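Local atomic coordinates of glycosyltransferase Gtf1 (Streptococcus pneumoniae, PDB entry 4PQG), a protein that belongs to the glycosyltransferases of the GT-B fold, with two Rossmann-like domains and an added extended beta-sheet domain. Residues V224-E229 against L245-H250; F282-T287 against V309-G314. All blocks are in the same frame, centred on the assembly; numbering follows the deposited sequence.

Contact 1: residues V224-E229 against L245-H250; sequences VILDRE and LAVVVH. With NAG (2-acetamido-2-deoxy-beta-D-glucopyranose), chain D.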
loop_
_atom_site.group_PDB
_atom_site.type_symbol
_atom_site.label_atom_id
_atom_site.label_comp_id
_atom_site.label_asym_id
_atom_site.label_seq_id
_atom_site.Cartn_x
_atom_site.Cartn_y
_atom_site.Cartn_z
ATOM N N VAL A 224 3.382 5.028 18.953
ATOM C CA VAL A 224 2.914 5.529 17.657
ATOM C C VAL A 224 3.989 5.184 16.623
ATOM O O VAL A 224 5.153 5.578 16.759
ATOM C CB VAL A 224 2.617 7.047 17.704
ATOM C CG1 VAL A 224 2.244 7.583 16.323
ATOM C CG2 VAL A 224 1.494 7.322 18.704
ATOM N N ILE A 225 3.590 4.418 15.618
ATOM C CA ILE A 225 4.469 4.062 14.518
ATOM C C ILE A 225 3.989 4.789 13.267
ATOM O O ILE A 225 2.857 4.595 12.803
ATOM C CB ILE A 225 4.491 2.549 14.274
ATOM C CG1 ILE A 225 4.890 1.816 15.567
ATOM C CG2 ILE A 225 5.411 2.203 13.107
ATOM C CD1 ILE A 225 4.838 0.310 15.483
ATOM N N LEU A 226 4.878 5.606 12.730
ATOM C CA LEU A 226 4.579 6.435 11.583
ATOM C C LEU A 226 5.133 5.854 10.273
ATOM O O LEU A 226 6.348 5.824 10.047
ATOM C CB LEU A 226 5.140 7.826 11.833
ATOM C CG LEU A 226 4.793 8.974 10.891
ATOM C CD1 LEU A 226 3.289 9.118 10.755
ATOM C CD2 LEU A 226 5.412 10.249 11.459
ATOM N N ASP A 227 4.229 5.427 9.409
ATOM C CA ASP A 227 4.618 4.863 8.114
ATOM C C ASP A 227 4.742 5.885 6.988
ATOM O O ASP A 227 5.725 5.871 6.217
ATOM C CB ASP A 227 3.672 3.724 7.754
ATOM C CG ASP A 227 3.945 2.502 8.593
ATOM O OD1 ASP A 227 5.088 1.984 8.459
ATOM O OD2 ASP A 227 3.067 2.095 9.399
ATOM N N ARG A 228 3.754 6.766 6.906
ATOM C CA ARG A 228 3.719 7.850 5.932
ATOM C C ARG A 228 3.036 9.029 6.576
ATOM O O ARG A 228 2.073 8.852 7.341
ATOM C CB ARG A 228 2.866 7.468 4.760
ATOM C CG ARG A 228 3.538 6.735 3.651
ATOM C CD ARG A 228 2.608 6.917 2.469
ATOM N NE ARG A 228 2.276 5.672 1.782
ATOM C CZ ARG A 228 2.915 5.246 0.704
ATOM N NH1 ARG A 228 3.929 5.962 0.221
ATOM N NH2 ARG A 228 2.545 4.115 0.114
ATOM N N GLU A 229 3.469 10.231 6.210
ATOM C CA GLU A 229 3.249 11.395 7.080
ATOM C C GLU A 229 3.158 12.730 6.341
ATOM O O GLU A 229 3.109 13.799 6.980
ATOM C CB GLU A 229 4.364 11.389 8.156
ATOM C CG GLU A 229 5.015 12.704 8.548
ATOM C CD GLU A 229 6.122 13.187 7.614
ATOM O OE1 GLU A 229 6.319 12.637 6.503
ATOM O OE2 GLU A 229 6.795 14.166 8.001
ATOM N N LEU A 245 7.335 7.392 20.035
ATOM C CA LEU A 245 7.230 7.642 18.609
ATOM C C LEU A 245 8.299 6.851 17.853
ATOM O O LEU A 245 9.496 7.000 18.105
ATOM C CB LEU A 245 7.370 9.147 18.318
ATOM C CG LEU A 245 7.359 9.571 16.844
ATOM C CD1 LEU A 245 6.016 9.254 16.198
ATOM C CD2 LEU A 245 7.710 11.039 16.681
ATOM N N ALA A 246 7.854 6.008 16.929
ATOM C CA ALA A 246 8.753 5.295 16.024
ATOM C C ALA A 246 8.441 5.720 14.590
ATOM O O ALA A 246 7.276 5.979 14.256
ATOM C CB ALA A 246 8.591 3.789 16.191
ATOM N N VAL A 247 9.484 5.834 13.770
ATOM C CA VAL A 247 9.343 6.151 12.338
ATOM C C VAL A 247 9.895 4.972 11.542
ATOM O O VAL A 247 11.056 4.573 11.724
ATOM C CB VAL A 247 10.082 7.450 11.948
ATOM C CG1 VAL A 247 10.190 7.607 10.423
ATOM C CG2 VAL A 247 9.410 8.659 12.589
ATOM N N VAL A 248 9.056 4.396 10.686
ATOM C CA VAL A 248 9.504 3.318 9.816
ATOM C C VAL A 248 10.014 3.906 8.507
ATOM O O VAL A 248 9.322 4.720 7.878
ATOM C CB VAL A 248 8.387 2.306 9.540
ATOM C CG1 VAL A 248 8.888 1.157 8.680
ATOM C CG2 VAL A 248 7.860 1.752 10.849
ATOM N N VAL A 249 11.229 3.503 8.139
ATOM C CA VAL A 249 11.854 3.879 6.877
ATOM C C VAL A 249 11.562 2.755 5.879
ATOM O O VAL A 249 11.948 1.609 6.098
ATOM C CB VAL A 249 13.380 4.075 7.042
ATOM C CG1 VAL A 249 14.027 4.497 5.724
ATOM C CG2 VAL A 249 13.671 5.088 8.146
ATOM N N HIS A 250 10.842 3.066 4.807
ATOM C CA HIS A 250 10.394 2.011 3.884
ATOM C C HIS A 250 11.225 1.781 2.644
ATOM O O HIS A 250 11.541 0.627 2.295
ATOM C CB HIS A 250 8.942 2.233 3.507
ATOM C CG HIS A 250 7.989 1.938 4.627
ATOM N ND1 HIS A 250 7.632 0.690 4.955
ATOM C CD2 HIS A 250 7.329 2.784 5.505
ATOM C CE1 HIS A 250 6.778 0.729 5.989
ATOM N NE2 HIS A 250 6.582 2.016 6.315
HETATM C C1 NAG D . 8.532 -0.057 -0.269
HETATM C C2 NAG D . 9.929 -0.285 -0.833
HETATM C C3 NAG D . 9.987 -1.808 -0.659
HETATM C C4 NAG D . 9.613 -2.245 0.766
HETATM C C5 NAG D . 8.295 -1.565 1.230
HETATM C C6 NAG D . 7.796 -1.994 2.605
HETATM C C7 NAG D . 11.105 0.502 -2.817
HETATM C C8 NAG D . 10.986 0.744 -4.295
HETATM N N2 NAG D . 10.014 0.025 -2.241
HETATM O O1 NAG D . 7.644 0.849 -0.858
HETATM O O3 NAG D . 11.236 -2.345 -1.061
HETATM O O4 NAG D . 9.447 -3.643 0.767
HETATM O O5 NAG D . 8.528 -0.157 1.139
HETATM O O6 NAG D . 8.721 -1.501 3.546
HETATM O O7 NAG D . 12.159 0.756 -2.212
#
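Ile225 CG2 presses on Val248 CG2 at 3.4 Å, a close methyl-methyl contact, shorter than most carbon pairs, where the two branched side chains meet obliquely. CG2 of Ile225 reaches this place because it stands anti to the backbone N, while CG1 (chi1 -56°) lies beside that N and packs on Ala246 CB. The other face of the sheet carries Val224, Leu226, Leu245 and Val247, and there Val224 CG1 meets Leu245 CD1 at 4.1 Å. Between the faces the parallel strands are joined by Ala246 N to Val224 O (2.7 Å), Leu226 N to Ala246 O and Val248 N to Leu226 O. Toward the C-terminal side the contact turns polar. His250 NE2 donates to Asp227 OD1 at 2.6 Å, nearly in the ring plane, reaching the carboxylate on its anti side with the two planes 45° apart. Val248 CG1 covers one face of the His250 ring, 3.3 Å above its plane and offset toward the rim. Arg32 and Gln29 hold Asp227 OD2, so both carboxylate oxygens are engaged, and His250 ND1 is hydrogen-bonded to NAG O6 at 2.8 Å. A buried strand pair of a beta-alpha-beta unit thus ends in a His-carboxylate pair at NAG, as in Rossmann-like domains, with polar groups at the C-terminal ends of parallel strands.

Contact 2: residues F282-T287 against V309-G314; sequences FFIVST and VTIPVG. With NAG (2-acetamido-2-deoxy-beta-D-glucopyranose), chain D.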
loop_
_atom_site.group_PDB
_atom_site.type_symbol
_atom_site.label_atom_id
_atom_site.label_comp_id
_atom_site.label_asym_id
_atom_site.label_seq_id
_atom_site.Cartn_x
_atom_site.Cartn_y
_atom_site.Cartn_z
ATOM N N PHE A 282 12.726 5.817 18.247
ATOM C CA PHE A 282 13.578 5.009 17.370
ATOM C C PHE A 282 13.113 4.958 15.916
ATOM O O PHE A 282 11.931 5.081 15.640
ATOM C CB PHE A 282 13.774 3.588 17.910
ATOM C CG PHE A 282 12.509 2.801 18.083
ATOM C CD1 PHE A 282 12.147 1.837 17.154
ATOM C CD2 PHE A 282 11.710 2.971 19.221
ATOM C CE1 PHE A 282 10.998 1.078 17.332
ATOM C CE2 PHE A 282 10.558 2.222 19.402
ATOM C CZ PHE A 282 10.204 1.265 18.458
ATOM N N PHE A 283 14.066 4.808 15.001
ATOM C CA PHE A 283 13.741 4.524 13.609
ATOM C C PHE A 283 13.797 3.019 13.377
ATOM O O PHE A 283 14.621 2.323 13.983
ATOM C CB PHE A 283 14.707 5.239 12.675
ATOM C CG PHE A 283 14.613 6.743 12.731
ATOM C CD1 PHE A 283 13.765 7.434 11.853
ATOM C CD2 PHE A 283 15.368 7.476 13.647
ATOM C CE1 PHE A 283 13.679 8.817 11.901
ATOM C CE2 PHE A 283 15.283 8.858 13.698
ATOM C CZ PHE A 283 14.439 9.529 12.816
ATOM N N ILE A 284 12.903 2.525 12.520
ATOM C CA ILE A 284 12.905 1.130 12.093
ATOM C C ILE A 284 13.307 1.040 10.612
ATOM O O ILE A 284 12.747 1.755 9.769
ATOM C CB ILE A 284 11.518 0.472 12.294
ATOM C CG1 ILE A 284 11.011 0.686 13.728
ATOM C CG2 ILE A 284 11.566 -1.019 11.964
ATOM C CD1 ILE A 284 9.608 0.134 13.974
ATOM N N VAL A 285 14.293 0.192 10.305
ATOM C CA VAL A 285 14.658 -0.128 8.911
ATOM C C VAL A 285 14.593 -1.629 8.675
ATOM O O VAL A 285 14.694 -2.396 9.625
ATOM C CB VAL A 285 16.065 0.363 8.513
ATOM C CG1 VAL A 285 16.170 1.873 8.631
ATOM C CG2 VAL A 285 17.140 -0.328 9.348
ATOM N N SER A 286 14.467 -2.056 7.417
ATOM C CA SER A 286 14.273 -3.472 7.125
ATOM C C SER A 286 15.540 -4.339 7.068
ATOM O O SER A 286 15.449 -5.554 7.208
ATOM C CB SER A 286 13.481 -3.660 5.836
ATOM O OG SER A 286 12.155 -3.186 6.001
ATOM N N THR A 287 16.690 -3.725 6.818
ATOM C CA THR A 287 17.954 -4.466 6.715
ATOM C C THR A 287 19.048 -3.803 7.521
ATOM O O THR A 287 19.012 -2.595 7.740
ATOM C CB THR A 287 18.458 -4.545 5.273
ATOM O OG1 THR A 287 18.832 -3.235 4.833
ATOM C CG2 THR A 287 17.416 -5.140 4.364
ATOM N N VAL A 309 16.664 0.595 14.763
ATOM C CA VAL A 309 16.515 -0.846 14.944
ATOM C C VAL A 309 16.176 -1.486 13.603
ATOM O O VAL A 309 15.458 -0.891 12.795
ATOM C CB VAL A 309 15.482 -1.202 16.055
ATOM C CG1 VAL A 309 14.111 -0.628 15.768
ATOM C CG2 VAL A 309 15.370 -2.710 16.259
ATOM N N THR A 310 16.709 -2.684 13.370
ATOM C CA THR A 310 16.420 -3.440 12.167
ATOM C C THR A 310 15.297 -4.435 12.415
ATOM O O THR A 310 15.450 -5.374 13.183
ATOM C CB THR A 310 17.661 -4.177 11.645
ATOM O OG1 THR A 310 18.687 -3.221 11.323
ATOM C CG2 THR A 310 17.314 -5.010 10.412
ATOM N N ILE A 311 14.153 -4.213 11.769
ATOM C CA ILE A 311 13.049 -5.157 11.832
ATOM C C ILE A 311 12.480 -5.285 10.431
ATOM O O ILE A 311 11.938 -4.311 9.896
ATOM C CB ILE A 311 11.928 -4.716 12.796
ATOM C CG1 ILE A 311 12.490 -4.227 14.137
ATOM C CG2 ILE A 311 10.924 -5.844 12.991
ATOM C CD1 ILE A 311 11.470 -3.475 14.967
ATOM N N PRO A 312 12.629 -6.472 9.817
ATOM C CA PRO A 312 12.090 -6.722 8.478
ATOM C C PRO A 312 10.597 -6.398 8.446
ATOM O O PRO A 312 9.889 -6.755 9.383
ATOM C CB PRO A 312 12.296 -8.220 8.304
ATOM C CG PRO A 312 13.522 -8.512 9.104
ATOM C CD PRO A 312 13.429 -7.618 10.309
ATOM N N VAL A 313 10.147 -5.739 7.373
ATOM C CA VAL A 313 8.747 -5.359 7.188
ATOM C C VAL A 313 7.873 -6.558 6.837
ATOM O O VAL A 313 6.651 -6.479 6.864
ATOM C CB VAL A 313 8.555 -4.245 6.114
ATOM C CG1 VAL A 313 9.115 -2.916 6.599
ATOM C CG2 VAL A 313 9.157 -4.636 4.767
ATOM N N GLY A 314 8.498 -7.675 6.504
ATOM C CA GLY A 314 7.734 -8.882 6.203
ATOM C C GLY A 314 8.396 -10.097 6.814
ATOM O O GLY A 314 9.569 -10.058 7.179
HETATM C C1 NAG D . 8.532 -0.057 -0.269
HETATM C C2 NAG D . 9.929 -0.285 -0.833
HETATM C C3 NAG D . 9.987 -1.808 -0.659
HETATM C C4 NAG D . 9.613 -2.245 0.766
HETATM C C5 NAG D . 8.295 -1.565 1.230
HETATM C C6 NAG D . 7.796 -1.994 2.605
HETATM C C7 NAG D . 11.105 0.502 -2.817
HETATM C C8 NAG D . 10.986 0.744 -4.295
HETATM N N2 NAG D . 10.014 0.025 -2.241
HETATM O O1 NAG D . 7.644 0.849 -0.858
HETATM O O3 NAG D . 11.236 -2.345 -1.061
HETATM O O4 NAG D . 9.447 -3.643 0.767
HETATM O O5 NAG D . 8.528 -0.157 1.139
HETATM O O6 NAG D . 8.721 -1.501 3.546
HETATM O O7 NAG D . 12.159 0.756 -2.212
#
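Val309 CG1 sits between its backbone N and carbonyl carbon (chi1 58°), and Phe282 CG takes the same kind of position on its own residue (chi1 59°); the two side chains meet with Val309 CG1 3.4 Å from Phe282 CD1, oblique to the ring. The same methyl lies 3.9 Å from Ile284 CG1, the Ile284 and Val309 side chains running side by side. Ile284 CG2 then packs on Ile311 CB at 3.8 Å, and helix 494-508 covers this face through Thr504 and Val508 on Phe282 and Trp501 on Ile311. The backbones pair in parallel through Val309 N to Phe283 O (2.8 Å), Val285 N to Val309 O and a more bent bond from Ile311 N to Val285 O (144° at the hydrogen). On the other face Val285 CG2 approaches Thr310 OG1, whose hydrogen bonds go to Asn291 and Asp288 of helix 288-301. Thr310 CG2 rests 3.6 Å from the carbonyl carbon C of Thr287, the N-cap residue of that helix. Beyond the strands, Ser286 OG lies close to Val313 CG1, which is also 3.4 Å from NAG O6. This is the strand pair of a beta-alpha-beta unit at the edge of a Rossmann-like sheet, its strand ends leading into loops beside NAG.

Contacts 1 and 2 belong to one seven-stranded parallel sheet, in which strands 244-248 and 282-285 are neighbours. Val249 N to Ile284 O and Val247 O to Ile284 N are probable hydrogen bonds between the contacts, whose centres are about 10 Å apart. Each joins the two strands of a beta-alpha-beta unit, but contact 1 lies inside the sheet, with strand 10-15 flanking 223-226 and every touching residue buried, whereas contact 2 includes an edge strand of the sheet, 308-310, and several partly exposed residues. At NAG their chemistry differs: 245-250 offers a hydrogen bond through an imidazole backed by a carboxylate, while 309-314 brings an aliphatic side chain against the same hydroxyl oxygen.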